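Local coordinates for protein putative ADP-Ribosyltransferase Scabin (Streptomyces scabiei 87.22, PDB 5TLB) that probably transfers ADP-ribose from NAD+ to a target molecule with release of nicotinamide, as a mono-ADP-ribosyltransferase, at residues V59-P64 / G99-E104; R81-V86 / S131-Y136; S113-T118 / A162-I167. All coordinates share one frame; numbering follows the deposited sequence.

Contact 1 of 3, residues V59-P64 / G99-E104; sequences VERITP and GQYDIE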
loop_
_atom_site.group_PDB
_atom_site.type_symbol
_atom_site.label_atom_id
_atom_site.label_comp_id
_atom_site.label_asym_id
_atom_site.label_seq_id
_atom_site.Cartn_x
_atom_site.Cartn_y
_atom_site.Cartn_z
ATOM N N VAL A 59 8.121 -0.508 -15.021
ATOM C CA VAL A 59 9.081 -0.302 -13.941
ATOM C C VAL A 59 10.248 0.570 -14.389
ATOM O O VAL A 59 10.865 1.259 -13.566
ATOM C CB VAL A 59 9.559 -1.667 -13.411
ATOM C CG1 VAL A 59 10.722 -1.504 -12.445
ATOM C CG2 VAL A 59 8.408 -2.381 -12.728
ATOM N N GLU A 60 10.575 0.560 -15.683
ATOM C CA GLU A 60 11.700 1.356 -16.168
ATOM C C GLU A 60 11.466 2.855 -16.017
ATOM O O GLU A 60 12.437 3.620 -16.002
ATOM C CB GLU A 60 11.978 1.038 -17.635
ATOM N N ARG A 61 10.209 3.295 -15.912
ATOM C CA ARG A 61 9.894 4.717 -15.854
ATOM C C ARG A 61 9.802 5.252 -14.433
ATOM O O ARG A 61 9.657 6.469 -14.250
ATOM C CB ARG A 61 8.578 4.997 -16.585
ATOM C CG ARG A 61 8.664 4.735 -18.084
ATOM C CD ARG A 61 7.730 5.634 -18.894
ATOM N NE ARG A 61 6.358 5.129 -18.932
ATOM C CZ ARG A 61 5.268 5.830 -18.623
ATOM N NH1 ARG A 61 4.077 5.251 -18.706
ATOM N NH2 ARG A 61 5.349 7.100 -18.247
ATOM N N ILE A 62 9.880 4.378 -13.431
ATOM C CA ILE A 62 9.937 4.831 -12.050
ATOM C C ILE A 62 11.173 5.697 -11.876
ATOM O O ILE A 62 12.278 5.321 -12.288
ATOM C CB ILE A 62 9.943 3.630 -11.089
ATOM C CG1 ILE A 62 8.637 2.842 -11.210
ATOM C CG2 ILE A 62 10.116 4.089 -9.650
ATOM C CD1 ILE A 62 8.637 1.499 -10.444
ATOM N N THR A 63 10.986 6.877 -11.287
ATOM C CA THR A 63 12.091 7.738 -10.906
ATOM C C THR A 63 11.878 8.220 -9.477
ATOM O O THR A 63 10.733 8.456 -9.068
ATOM C CB THR A 63 12.219 8.954 -11.841
ATOM O OG1 THR A 63 11.028 9.750 -11.779
ATOM C CG2 THR A 63 12.458 8.507 -13.278
ATOM N N PRO A 64 12.954 8.363 -8.684
ATOM C CA PRO A 64 14.308 7.935 -9.029
ATOM C C PRO A 64 14.406 6.413 -8.994
ATOM O O PRO A 64 13.390 5.759 -8.739
ATOM C CB PRO A 64 15.174 8.583 -7.942
ATOM C CG PRO A 64 14.277 8.782 -6.804
ATOM C CD PRO A 64 12.923 9.061 -7.386
ATOM N N GLY A 99 0.289 8.423 -15.883
ATOM C CA GLY A 99 0.346 9.010 -14.565
ATOM C C GLY A 99 1.736 9.480 -14.188
ATOM O O GLY A 99 2.707 9.329 -14.931
ATOM N N GLN A 100 1.817 10.064 -12.991
ATOM C CA GLN A 100 3.061 10.610 -12.451
ATOM C C GLN A 100 3.951 9.474 -11.958
ATOM O O GLN A 100 3.705 8.908 -10.890
ATOM C CB GLN A 100 2.747 11.575 -11.309
ATOM C CG GLN A 100 3.968 12.196 -10.648
ATOM C CD GLN A 100 4.868 12.893 -11.648
ATOM O OE1 GLN A 100 5.868 12.332 -12.101
ATOM N NE2 GLN A 100 4.505 14.115 -12.015
ATOM N N TYR A 101 5.004 9.158 -12.714
ATOM C CA TYR A 101 5.923 8.096 -12.320
ATOM C C TYR A 101 7.008 8.568 -11.366
ATOM O O TYR A 101 7.715 7.726 -10.794
ATOM C CB TYR A 101 6.574 7.470 -13.557
ATOM C CG TYR A 101 5.829 6.268 -14.087
ATOM C CD1 TYR A 101 4.694 6.424 -14.873
ATOM C CD2 TYR A 101 6.265 4.977 -13.808
ATOM C CE1 TYR A 101 4.005 5.325 -15.364
ATOM C CE2 TYR A 101 5.587 3.872 -14.296
ATOM C CZ TYR A 101 4.459 4.051 -15.073
ATOM O OH TYR A 101 3.772 2.963 -15.555
ATOM N N ASP A 102 7.148 9.875 -11.160
ATOM C CA ASP A 102 8.169 10.386 -10.255
ATOM C C ASP A 102 7.654 10.337 -8.822
ATOM O O ASP A 102 6.653 10.984 -8.486
ATOM C CB ASP A 102 8.579 11.803 -10.636
ATOM C CG ASP A 102 9.683 12.333 -9.747
ATOM O OD1 ASP A 102 9.404 13.228 -8.919
ATOM O OD2 ASP A 102 10.816 11.811 -9.843
ATOM N N ILE A 103 8.362 9.581 -7.979
ATOM C CA ILE A 103 7.901 9.300 -6.620
ATOM C C ILE A 103 7.695 10.593 -5.842
ATOM O O ILE A 103 6.616 10.848 -5.301
ATOM C CB ILE A 103 8.901 8.378 -5.899
ATOM C CG1 ILE A 103 9.022 7.021 -6.615
ATOM C CG2 ILE A 103 8.524 8.218 -4.433
ATOM C CD1 ILE A 103 7.794 6.176 -6.564
ATOM N N GLU A 104 8.737 11.420 -5.746
ATOM C CA GLU A 104 8.633 12.610 -4.908
ATOM C C GLU A 104 7.554 13.561 -5.414
ATOM O O GLU A 104 6.845 14.183 -4.615
ATOM C CB GLU A 104 9.976 13.332 -4.826
ATOM C CG GLU A 104 9.944 14.442 -3.792
ATOM C CD GLU A 104 11.313 14.931 -3.383
ATOM O OE1 GLU A 104 12.314 14.546 -4.028
ATOM O OE2 GLU A 104 11.374 15.710 -2.406
#
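Arg61 and Tyr101 make the pi contacts, and Arg61 touches the ring twice. Its CB rests over one face, 4.0 Å from the centroid of the Tyr101 ring, in a CH-pi contact. The chain, bent at chi3 (-82°), then brings the guanidinium back to the same residue, with CZ of Arg61 4.1 Å from the ring centroid of Tyr101. This second contact is an off-centre cation-pi interaction: CZ stands 34° off the ring normal, toward CE1, and the two planes are 42° apart. Both polar ends are held elsewhere: Arg61 NH1 bonds to Ile97 O, and Tyr101 OH bonds to Val96 O and Asp58 N.

Hydrogen bonds gather round Thr63, where a single bridge joins its backbone to that of Asp102. Ile103 N donates to Thr63 O at 2.8 Å, almost straight, whereas Thr63 N reaches Tyr101 O only weakly, at 3.4 Å. Thr63 OG1 gives its hydrogen to the anti lone pair of Asp102 OD2, 2.8 Å away. The other carboxylate oxygen, OD1, bonds to Ser105 OG, and Asp102 is the N-cap of helix 103-108, its side chain capping a backbone N of the first turn.

Apolar side chains add to this. Ile62 CG1 lies 4.1 Å from Tyr101 CD2, and Pro64 CD lies 4.3 Å from Ile103 CB; Ile149 of helix 145-149 touches Pro64 and Ile103 as well.

What follows from these bonds is a loop secured to the first turn of a helix: one carboxylate serves both the loop hydroxyl and the helix start, while the tyrosine ring packs against both the aliphatic and the charged part of a solvent-exposed arginine.

Contact 2 of 3, residues R81-V86 / S131-Y136; sequences RGPAVV and SGYNYY. With NAI (1,4-dihydronicotinamide adenine dinucleotide), chain B.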
loop_
_atom_site.group_PDB
_atom_site.type_symbol
_atom_site.label_atom_id
_atom_site.label_comp_id
_atom_site.label_asym_id
_atom_site.label_seq_id
_atom_site.Cartn_x
_atom_site.Cartn_y
_atom_site.Cartn_z
ATOM N N ARG A 81 -13.128 3.704 0.028
ATOM C CA ARG A 81 -13.942 2.699 -0.643
ATOM C C ARG A 81 -14.179 1.501 0.264
ATOM O O ARG A 81 -13.280 1.069 0.990
ATOM C CB ARG A 81 -13.262 2.250 -1.929
ATOM C CG ARG A 81 -13.315 3.297 -3.034
ATOM C CD ARG A 81 -12.499 2.864 -4.230
ATOM N NE ARG A 81 -11.098 2.719 -3.867
ATOM C CZ ARG A 81 -10.176 2.135 -4.625
ATOM N NH1 ARG A 81 -10.509 1.620 -5.804
ATOM N NH2 ARG A 81 -8.918 2.060 -4.195
ATOM N N GLY A 82 -15.397 0.965 0.214
ATOM C CA GLY A 82 -15.791 -0.119 1.080
ATOM C C GLY A 82 -15.178 -1.444 0.665
ATOM O O GLY A 82 -14.687 -1.607 -0.457
ATOM N N PRO A 83 -15.205 -2.424 1.567
ATOM C CA PRO A 83 -14.573 -3.717 1.252
ATOM C C PRO A 83 -15.241 -4.471 0.120
ATOM O O PRO A 83 -14.559 -5.229 -0.578
ATOM C CB PRO A 83 -14.665 -4.495 2.576
ATOM C CG PRO A 83 -15.682 -3.776 3.393
ATOM C CD PRO A 83 -15.628 -2.340 2.973
ATOM N N ALA A 84 -16.545 -4.293 -0.100
ATOM C CA ALA A 84 -17.176 -4.942 -1.248
ATOM C C ALA A 84 -16.443 -4.577 -2.531
ATOM O O ALA A 84 -16.259 -5.416 -3.422
ATOM C CB ALA A 84 -18.653 -4.550 -1.344
ATOM N N VAL A 85 -15.994 -3.332 -2.625
ATOM C CA VAL A 85 -15.274 -2.873 -3.803
ATOM C C VAL A 85 -13.841 -3.390 -3.789
ATOM O O VAL A 85 -13.386 -4.048 -4.731
ATOM C CB VAL A 85 -15.321 -1.333 -3.871
ATOM C CG1 VAL A 85 -14.580 -0.816 -5.108
ATOM C CG2 VAL A 85 -16.787 -0.846 -3.836
ATOM N N VAL A 86 -13.114 -3.114 -2.708
ATOM C CA VAL A 86 -11.688 -3.413 -2.683
ATOM C C VAL A 86 -11.445 -4.920 -2.732
ATOM O O VAL A 86 -10.516 -5.388 -3.397
ATOM C CB VAL A 86 -11.035 -2.775 -1.445
ATOM C CG1 VAL A 86 -9.607 -3.250 -1.294
ATOM C CG2 VAL A 86 -11.079 -1.243 -1.529
ATOM N N SER A 131 -11.359 9.077 6.190
ATOM C CA SER A 131 -10.940 8.070 5.222
ATOM C C SER A 131 -11.691 6.760 5.353
ATOM O O SER A 131 -11.487 5.871 4.519
ATOM C CB SER A 131 -9.464 7.756 5.340
ATOM O OG SER A 131 -9.199 6.600 4.569
ATOM N N GLY A 132 -12.503 6.597 6.384
ATOM C CA GLY A 132 -13.465 5.507 6.407
ATOM C C GLY A 132 -12.961 4.128 6.769
ATOM O O GLY A 132 -13.570 3.461 7.609
ATOM N N TYR A 133 -11.868 3.678 6.153
ATOM C CA TYR A 133 -11.374 2.318 6.371
ATOM C C TYR A 133 -9.857 2.289 6.467
ATOM O O TYR A 133 -9.153 3.029 5.777
ATOM C CB TYR A 133 -11.805 1.374 5.250
ATOM C CG TYR A 133 -13.298 1.279 5.081
ATOM C CD1 TYR A 133 -14.057 0.388 5.839
ATOM C CD2 TYR A 133 -13.960 2.095 4.167
ATOM C CE1 TYR A 133 -15.436 0.319 5.681
ATOM C CE2 TYR A 133 -15.319 2.025 4.006
ATOM C CZ TYR A 133 -16.056 1.135 4.760
ATOM O OH TYR A 133 -17.426 1.092 4.583
ATOM N N ASN A 134 -9.367 1.376 7.307
ATOM C CA ASN A 134 -7.944 1.056 7.439
ATOM C C ASN A 134 -7.796 -0.363 6.901
ATOM O O ASN A 134 -8.217 -1.319 7.552
ATOM C CB ASN A 134 -7.500 1.166 8.894
ATOM C CG ASN A 134 -5.998 1.182 9.053
ATOM O OD1 ASN A 134 -5.264 1.702 8.210
ATOM N ND2 ASN A 134 -5.529 0.621 10.159
ATOM N N TYR A 135 -7.243 -0.486 5.701
ATOM C CA TYR A 135 -7.017 -1.785 5.079
ATOM C C TYR A 135 -5.690 -2.361 5.530
ATOM O O TYR A 135 -4.722 -1.632 5.759
ATOM C CB TYR A 135 -7.049 -1.676 3.555
ATOM C CG TYR A 135 -8.461 -1.548 3.032
ATOM C CD1 TYR A 135 -9.188 -2.676 2.691
ATOM C CD2 TYR A 135 -9.079 -0.305 2.915
ATOM C CE1 TYR A 135 -10.481 -2.585 2.225
ATOM C CE2 TYR A 135 -10.393 -0.204 2.444
ATOM C CZ TYR A 135 -11.082 -1.350 2.105
ATOM O OH TYR A 135 -12.378 -1.274 1.644
ATOM N N TYR A 136 -5.670 -3.693 5.655
ATOM C CA TYR A 136 -4.517 -4.471 6.087
ATOM C C TYR A 136 -4.021 -5.273 4.888
ATOM O O TYR A 136 -4.816 -5.965 4.238
ATOM C CB TYR A 136 -4.883 -5.438 7.232
ATOM C CG TYR A 136 -5.222 -4.787 8.559
ATOM C CD1 TYR A 136 -6.120 -3.719 8.636
ATOM C CD2 TYR A 136 -4.636 -5.239 9.740
ATOM C CE1 TYR A 136 -6.429 -3.142 9.839
ATOM C CE2 TYR A 136 -4.940 -4.657 10.951
ATOM C CZ TYR A 136 -5.833 -3.606 10.991
ATOM O OH TYR A 136 -6.112 -3.033 12.187
HETATM P PA NAI B . -5.357 7.886 -3.752
HETATM O O1A NAI B . -5.732 8.789 -4.895
HETATM O O2A NAI B . -4.712 6.540 -3.874
HETATM O O5B NAI B . -6.910 7.478 -3.079
HETATM C C5B NAI B . -7.653 8.629 -2.871
HETATM C C4B NAI B . -9.112 8.209 -2.930
HETATM O O4B NAI B . -9.417 7.998 -4.296
HETATM C C3B NAI B . -9.311 6.814 -2.222
HETATM O O3B NAI B . -9.615 7.040 -0.867
HETATM C C2B NAI B . -10.504 6.276 -2.994
HETATM O O2B NAI B . -11.722 6.862 -2.589
HETATM C C1B NAI B . -10.209 6.821 -4.444
HETATM N N9A NAI B . -9.434 5.887 -5.294
HETATM C C8A NAI B . -8.097 5.446 -5.179
HETATM N N7A NAI B . -7.747 4.610 -6.189
HETATM C C5A NAI B . -8.901 4.529 -6.999
HETATM C C6A NAI B . -9.179 3.821 -8.202
HETATM N N6A NAI B . -8.243 3.039 -8.799
HETATM N N1A NAI B . -10.410 3.917 -8.787
HETATM C C2A NAI B . -11.313 4.720 -8.149
HETATM N N3A NAI B . -11.197 5.446 -7.020
HETATM C C4A NAI B . -9.949 5.319 -6.460
HETATM O O3 NAI B . -4.641 8.949 -2.780
HETATM P PN NAI B . -4.378 8.395 -1.277
HETATM O O1N NAI B . -3.822 7.018 -1.128
HETATM O O2N NAI B . -5.583 8.992 -0.588
HETATM O O5D NAI B . -3.188 9.411 -0.587
HETATM C C5D NAI B . -2.124 9.493 -1.454
HETATM C C4D NAI B . -1.193 10.523 -0.873
HETATM O O4D NAI B . -0.990 10.155 0.507
HETATM C C3D NAI B . 0.154 10.440 -1.616
HETATM O O3D NAI B . 0.731 11.715 -1.608
HETATM C C2D NAI B . 0.940 9.433 -0.770
HETATM O O2D NAI B . 2.274 9.795 -0.643
HETATM C C1D NAI B . 0.275 9.564 0.671
HETATM N N1N NAI B . 0.120 8.226 1.340
HETATM C C2N NAI B . -1.128 7.582 1.440
HETATM C C3N NAI B . -1.250 6.458 2.245
HETATM C C7N NAI B . -2.577 5.926 2.585
HETATM O O7N NAI B . -2.773 5.191 3.590
HETATM N N7N NAI B . -3.648 6.225 1.743
HETATM C C4N NAI B . -0.067 5.760 2.819
HETATM C C5N NAI B . 1.145 6.608 2.780
HETATM C C6N NAI B . 1.255 7.628 1.913
#
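Tyr133 and Tyr135 both turn CG away from their own carbonyl carbons (chi1 -59° and -76°), and, two residues apart on strand 133-137, they extend their rings from the same face toward the start of helix 83-89. Tyr135 reaches further in: its OH donates to Arg81 O over a short 2.6 Å, with the oxygen at the edge of the ring, near its plane. The hydroxyl stands 28° out of the carbonyl plane of Arg81.

Around this bond Tyr133 offers its face to the helix start, Tyr135 its hydroxyl end. Pro83 CD sits over the face of Tyr133, 4.2 Å from the ring centroid, a CH-pi contact, and Gly82, the N-cap residue, brings its CA to 3.7 Å from Tyr133 CE2. Val86, one turn on, faces the strand and sets both methyls against Tyr135 from one side of its ring: its CG2 is 3.6 Å from Tyr135 CZ, and its CG1 is 3.7 Å from Tyr135 CE1. Phe91 meets the Tyr135 ring edge-to-face, and Val175 of strand 172-179 touches both tyrosines.

With its carbonyl hydrogen-bonded to Tyr135, Arg81 points its CB away from the strand, and its guanidinium ends over the adenine of the dinucleotide, its plane 3.4 Å from C5A, with NH2 3.4 Å from N7A; a salt bridge from NH2 to Asp79 steadies it.

The contact thus packs the N-cap end of helix 83-89 on strand 133-137 of the four-stranded antiparallel sheet, with Arg81 over the adenine, in a domain of the ADP-ribosyl clan, consistent with an NAD+ site.

Contact 3 of 3, residues S113-T118 / A162-I167; sequences SPYVST and AFPGGI. With NAI (1,4-dihydronicotinamide adenine dinucleotide), chain B.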
loop_
_atom_site.group_PDB
_atom_site.type_symbol
_atom_site.label_atom_id
_atom_site.label_comp_id
_atom_site.label_asym_id
_atom_site.label_seq_id
_atom_site.Cartn_x
_atom_site.Cartn_y
_atom_site.Cartn_z
ATOM N N SER A 113 -1.418 8.472 -10.777
ATOM C CA SER A 113 -0.097 7.863 -10.812
ATOM C C SER A 113 -0.252 6.368 -11.018
ATOM O O SER A 113 -1.356 5.821 -10.888
ATOM C CB SER A 113 0.663 8.126 -9.511
ATOM O OG SER A 113 0.279 7.165 -8.544
ATOM N N PRO A 114 0.842 5.671 -11.335
ATOM C CA PRO A 114 0.809 4.207 -11.394
ATOM C C PRO A 114 0.882 3.528 -10.037
ATOM O O PRO A 114 0.881 2.290 -9.984
ATOM C CB PRO A 114 2.057 3.886 -12.223
ATOM C CG PRO A 114 3.015 4.947 -11.837
ATOM C CD PRO A 114 2.166 6.197 -11.719
ATOM N N TYR A 115 0.956 4.299 -8.953
ATOM C CA TYR A 115 1.211 3.771 -7.619
ATOM C C TYR A 115 -0.059 3.703 -6.785
ATOM O O TYR A 115 -0.941 4.562 -6.879
ATOM C CB TYR A 115 2.229 4.641 -6.878
ATOM C CG TYR A 115 3.511 4.862 -7.635
ATOM C CD1 TYR A 115 4.416 3.832 -7.824
ATOM C CD2 TYR A 115 3.832 6.115 -8.130
ATOM C CE1 TYR A 115 5.601 4.034 -8.527
ATOM C CE2 TYR A 115 5.009 6.332 -8.824
ATOM C CZ TYR A 115 5.888 5.286 -9.028
ATOM O OH TYR A 115 7.061 5.507 -9.716
ATOM N N VAL A 116 -0.124 2.681 -5.937
ATOM C CA VAL A 116 -1.048 2.652 -4.811
ATOM C C VAL A 116 -0.225 2.816 -3.545
ATOM O O VAL A 116 0.716 2.051 -3.297
ATOM C CB VAL A 116 -1.877 1.364 -4.778
ATOM C CG1 VAL A 116 -2.687 1.295 -3.487
ATOM C CG2 VAL A 116 -2.794 1.309 -5.991
ATOM N N SER A 117 -0.586 3.813 -2.746
ATOM C CA SER A 117 0.145 4.139 -1.529
ATOM C C SER A 117 -0.303 3.271 -0.365
ATOM O O SER A 117 -1.499 3.017 -0.186
ATOM C CB SER A 117 -0.054 5.612 -1.168
ATOM O OG SER A 117 0.661 6.441 -2.066
ATOM N N THR A 118 0.679 2.824 0.426
ATOM C CA THR A 118 0.470 2.101 1.672
ATOM C C THR A 118 1.486 2.641 2.662
ATOM O O THR A 118 2.385 3.413 2.300
ATOM C CB THR A 118 0.652 0.585 1.507
ATOM O OG1 THR A 118 2.037 0.309 1.283
ATOM C CG2 THR A 118 -0.178 0.061 0.337
ATOM N N ALA A 162 5.057 2.507 -1.808
ATOM C CA ALA A 162 4.282 2.765 -3.018
ATOM C C ALA A 162 4.314 1.537 -3.918
ATOM O O ALA A 162 5.388 1.114 -4.349
ATOM C CB ALA A 162 4.839 3.975 -3.770
ATOM N N PHE A 163 3.144 0.980 -4.222
ATOM C CA PHE A 163 3.089 -0.228 -5.035
ATOM C C PHE A 163 2.849 0.118 -6.495
ATOM O O PHE A 163 1.721 0.504 -6.852
ATOM C CB PHE A 163 2.007 -1.172 -4.523
ATOM C CG PHE A 163 2.459 -1.968 -3.341
ATOM C CD1 PHE A 163 3.035 -3.221 -3.519
ATOM C CD2 PHE A 163 2.377 -1.449 -2.069
ATOM C CE1 PHE A 163 3.496 -3.949 -2.444
ATOM C CE2 PHE A 163 2.836 -2.175 -0.986
ATOM C CZ PHE A 163 3.397 -3.432 -1.182
ATOM N N PRO A 164 3.851 -0.010 -7.369
ATOM C CA PRO A 164 3.631 0.279 -8.789
ATOM C C PRO A 164 2.768 -0.802 -9.415
ATOM O O PRO A 164 3.067 -1.993 -9.306
ATOM C CB PRO A 164 5.050 0.288 -9.379
ATOM C CG PRO A 164 5.977 0.308 -8.206
ATOM C CD PRO A 164 5.244 -0.414 -7.124
ATOM N N GLY A 165 1.685 -0.384 -10.055
ATOM C CA GLY A 165 0.717 -1.324 -10.571
ATOM C C GLY A 165 -0.329 -1.747 -9.571
ATOM O O GLY A 165 -1.198 -2.556 -9.912
ATOM N N GLY A 166 -0.279 -1.233 -8.353
ATOM C CA GLY A 166 -1.293 -1.556 -7.378
ATOM C C GLY A 166 -1.063 -2.908 -6.730
ATOM O O GLY A 166 0.057 -3.438 -6.685
ATOM N N ILE A 167 -2.157 -3.474 -6.212
ATOM C CA ILE A 167 -2.097 -4.641 -5.327
ATOM C C ILE A 167 -3.301 -5.540 -5.595
ATOM O O ILE A 167 -4.451 -5.110 -5.426
ATOM C CB ILE A 167 -2.084 -4.219 -3.847
ATOM C CG1 ILE A 167 -0.941 -3.231 -3.567
ATOM C CG2 ILE A 167 -1.967 -5.450 -2.941
ATOM C CD1 ILE A 167 -1.060 -2.513 -2.233
HETATM P PA NAI B . -5.357 7.886 -3.752
HETATM O O1A NAI B . -5.732 8.789 -4.895
HETATM O O2A NAI B . -4.712 6.540 -3.874
HETATM O O5B NAI B . -6.910 7.478 -3.079
HETATM C C5B NAI B . -7.653 8.629 -2.871
HETATM C C4B NAI B . -9.112 8.209 -2.930
HETATM O O4B NAI B . -9.417 7.998 -4.296
HETATM C C3B NAI B . -9.311 6.814 -2.222
HETATM O O3B NAI B . -9.615 7.040 -0.867
HETATM C C2B NAI B . -10.504 6.276 -2.994
HETATM O O2B NAI B . -11.722 6.862 -2.589
HETATM C C1B NAI B . -10.209 6.821 -4.444
HETATM N N9A NAI B . -9.434 5.887 -5.294
HETATM C C8A NAI B . -8.097 5.446 -5.179
HETATM N N7A NAI B . -7.747 4.610 -6.189
HETATM C C5A NAI B . -8.901 4.529 -6.999
HETATM C C6A NAI B . -9.179 3.821 -8.202
HETATM N N6A NAI B . -8.243 3.039 -8.799
HETATM N N1A NAI B . -10.410 3.917 -8.787
HETATM C C2A NAI B . -11.313 4.720 -8.149
HETATM N N3A NAI B . -11.197 5.446 -7.020
HETATM C C4A NAI B . -9.949 5.319 -6.460
HETATM O O3 NAI B . -4.641 8.949 -2.780
HETATM P PN NAI B . -4.378 8.395 -1.277
HETATM O O1N NAI B . -3.822 7.018 -1.128
HETATM O O2N NAI B . -5.583 8.992 -0.588
HETATM O O5D NAI B . -3.188 9.411 -0.587
HETATM C C5D NAI B . -2.124 9.493 -1.454
HETATM C C4D NAI B . -1.193 10.523 -0.873
HETATM O O4D NAI B . -0.990 10.155 0.507
HETATM C C3D NAI B . 0.154 10.440 -1.616
HETATM O O3D NAI B . 0.731 11.715 -1.608
HETATM C C2D NAI B . 0.940 9.433 -0.770
HETATM O O2D NAI B . 2.274 9.795 -0.643
HETATM C C1D NAI B . 0.275 9.564 0.671
HETATM N N1N NAI B . 0.120 8.226 1.340
HETATM C C2N NAI B . -1.128 7.582 1.440
HETATM C C3N NAI B . -1.250 6.458 2.245
HETATM C C7N NAI B . -2.577 5.926 2.585
HETATM O O7N NAI B . -2.773 5.191 3.590
HETATM N N7N NAI B . -3.648 6.225 1.743
HETATM C C4N NAI B . -0.067 5.760 2.819
HETATM C C5N NAI B . 1.145 6.608 2.780
HETATM C C6N NAI B . 1.255 7.628 1.913
#
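Tyr115 and Phe163 present flat groups that meet the partner strand by their edges. The ring of Tyr115 has Pro114 CG over the centre of one face, while Pro164 CG comes to its edge, in plane, 3.8 Å from CE1 of Tyr115. Phe163 has Thr118 OG1 at its own edge, 3.5 Å from CE2, near the ring plane; that hydroxyl is hydrogen-bonded to Val161 O, so its place here is a packing contact. Thr118 CG2 meets Ile167 CD1 tip to tip at 3.7 Å.

Between the strands runs antiparallel pairing. Val116 and Phe163 form the hydrogen-bonded pair, with Phe163 N to Val116 O at 2.8 Å and Val116 N to Phe163 O at 3.0 Å. Phe163 O has a second donor, Gly166 N, arriving from the opposite face of its plane and closing a type II turn. That turn directs Gly165 N to Pro114 O (2.8 Å). Gly166 CA packs 3.5 Å from Val116 CG2.

The chemistry implies a buried strand pair; the face bearing Tyr115, Ser117 and Ala162 turns Ser117 to the dinucleotide, its OG bonded to Glu160 and Tyr106 and 3.3 Å from C2D. This is consistent with the Arg-Ser-Glu class of ADP-ribosyltransferases.

From the N terminus, the loop at 59-64 meets 99-104, at the start of helix 103-108, so contact 1 closes a loop that contains strand 75-79 and helix 83-89. The opening half of contact 2, 81-86, lies within that loop, but its partner 131-136 lies beyond it, so contacts 1 and 2 cross. Contact 3 opens at 113-118, after contact 1 has closed, and ends at 162-167, crossing contact 2 too. Contacts 1 and 3 touch through Tyr101 O and Tyr115 OH. Contact 2 joins the start of helix 83-89 to the four-stranded sheet, contact 3 pairs two strands of the three-stranded sheet, and both touch the dinucleotide.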